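Side-chain contact in bradavidin 2 (PDB 4GGT), which probably binds biotin, as a secreted bacterial member of the avidin family built on an eight-stranded antiparallel beta barrel: residues F45-G49 against I50-A54. Residues are numbered along the deposited sequence; the frame is centred on the assembly and turned at random.
Sequences FACQG and IPYPA
Cys-47 and Tyr-52 meet at the end of the tyrosine side chain. Tyr-52 OH lies 3.2 Å from Cys-47 SG. Cys-47 CB comes to the ring edge, near its plane, 3.9 Å from Tyr-52 CE1. Cys-47 SG makes an oblique sulfur-aromatic contact, 5.4 Å from the centroid of the Tyr-52 ring and 71° off its normal. With SG anti to the carbonyl carbon (chi1 -73°), the sulfur stands beside the backbone N, where it meets Tyr-52 OH and reaches Cys-72 in a disulfide. Ile-50 CD1 lies against one face of the Tyr-52 ring, 3.2 Å from its plane and offset toward the rim. Ile-50 CG1 is 3.9 Å from Cys-47 O. Cys-47 O accepts a weak hydrogen bond from Ile-50 N (3.4 Å), closing the type II turn 47-50. Gly-49 has the positive phi this turn needs, which favours glycine, and Ile-50 CG2 rests against Gly-49 C. A water donates to both Cys-47 O and Ile-50 O, bridging the turn. Replacing Tyr-52 with an alanine would probably leave Cys-47 SG without its hydroxyl neighbour and Ile-50 CD1 without its ring face. Ala-46 contacts biotin in another structure of this protein. The arrangement is a type II beta turn, pinned by the Cys-47 to Cys-72 disulfide, leading into strand 51-59 of the avidin barrel.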
loop_
_atom_site.group_PDB
_atom_site.type_symbol
_atom_site.label_atom_id
_atom_site.label_comp_id
_atom_site.label_asym_id
_atom_site.label_seq_id
_atom_site.Cartn_x
_atom_site.Cartn_y
_atom_site.Cartn_z
ATOM N N PHE A 45 5.613 14.779 3.471
ATOM C CA PHE A 45 6.350 13.621 2.910
ATOM C C PHE A 45 6.779 13.918 1.484
ATOM O O PHE A 45 5.943 14.188 0.637
ATOM C CB PHE A 45 5.441 12.395 2.959
ATOM C CG PHE A 45 6.067 11.135 2.382
ATOM C CD1 PHE A 45 7.346 10.743 2.753
ATOM C CD2 PHE A 45 5.357 10.361 1.486
ATOM C CE1 PHE A 45 7.912 9.571 2.216
ATOM C CE2 PHE A 45 5.904 9.175 0.951
ATOM C CZ PHE A 45 7.166 8.795 1.324
ATOM N N ALA A 46 8.085 13.871 1.194
ATOM C CA ALA A 46 8.591 14.351 -0.091
ATOM C C ALA A 46 8.089 13.595 -1.328
ATOM O O ALA A 46 8.237 14.066 -2.462
ATOM C CB ALA A 46 10.146 14.463 -0.062
ATOM N N CYS A 47 7.459 12.435 -1.106
ATOM C CA CYS A 47 6.967 11.605 -2.204
ATOM C C CYS A 47 5.452 11.541 -2.206
ATOM O O CYS A 47 4.866 10.780 -2.975
ATOM C CB CYS A 47 7.513 10.169 -2.130
ATOM S SG CYS A 47 9.247 10.083 -2.576
ATOM N N GLN A 48 4.817 12.365 -1.382
ATOM C CA GLN A 48 3.368 12.431 -1.429
ATOM C C GLN A 48 2.916 12.928 -2.790
ATOM O O GLN A 48 3.597 13.729 -3.439
ATOM C CB GLN A 48 2.839 13.319 -0.305
ATOM C CG GLN A 48 3.080 14.822 -0.489
ATOM C CD GLN A 48 1.920 15.562 -1.149
ATOM O OE1 GLN A 48 2.127 16.506 -1.936
ATOM N NE2 GLN A 48 0.700 15.154 -0.833
ATOM N N GLY A 49 1.770 12.445 -3.239
ATOM C CA GLY A 49 1.191 12.913 -4.473
ATOM C C GLY A 49 1.792 12.294 -5.710
ATOM O O GLY A 49 1.401 12.625 -6.821
ATOM N N ILE A 50 2.777 11.422 -5.548
ATOM C CA ILE A 50 3.281 10.791 -6.739
ATOM C C ILE A 50 2.866 9.316 -6.727
ATOM O O ILE A 50 2.954 8.654 -5.676
ATOM C CB ILE A 50 4.793 11.071 -7.047
ATOM C CG1 ILE A 50 5.679 9.932 -6.711
ATOM C CG2 ILE A 50 5.283 12.473 -6.644
ATOM C CD1 ILE A 50 6.042 9.256 -7.947
ATOM N N PRO A 51 2.340 8.843 -7.865
ATOM C CA PRO A 51 1.889 7.444 -7.959
ATOM C C PRO A 51 3.066 6.487 -8.120
ATOM O O PRO A 51 3.975 6.749 -8.913
ATOM C CB PRO A 51 0.986 7.456 -9.192
ATOM C CG PRO A 51 1.637 8.475 -10.106
ATOM C CD PRO A 51 2.093 9.580 -9.125
ATOM N N TYR A 52 3.072 5.428 -7.309
ATOM C CA TYR A 52 4.086 4.376 -7.395
ATOM C C TYR A 52 3.446 3.036 -7.629
ATOM O O TYR A 52 2.304 2.810 -7.207
ATOM C CB TYR A 52 4.891 4.310 -6.122
ATOM C CG TYR A 52 5.797 5.496 -5.921
ATOM C CD1 TYR A 52 5.484 6.474 -4.976
ATOM C CD2 TYR A 52 6.954 5.648 -6.692
ATOM C CE1 TYR A 52 6.297 7.539 -4.774
ATOM C CE2 TYR A 52 7.787 6.742 -6.513
ATOM C CZ TYR A 52 7.450 7.677 -5.545
ATOM O OH TYR A 52 8.259 8.771 -5.358
ATOM N N PRO A 53 4.177 2.118 -8.284
ATOM C CA PRO A 53 3.624 0.772 -8.439
ATOM C C PRO A 53 3.392 0.086 -7.101
ATOM O O PRO A 53 4.168 0.276 -6.151
ATOM C CB PRO A 53 4.737 0.018 -9.184
ATOM C CG PRO A 53 5.507 1.045 -9.861
ATOM C CD PRO A 53 5.493 2.247 -8.939
ATOM N N ALA A 54 2.325 -0.700 -7.027
ATOM C CA ALA A 54 2.100 -1.598 -5.901
ATOM C C ALA A 54 2.161 -3.026 -6.466
ATOM O O ALA A 54 1.503 -3.335 -7.470
ATOM C CB ALA A 54 0.763 -1.342 -5.226
HETATM O O HOH W 1 3.036 8.638 -2.981
#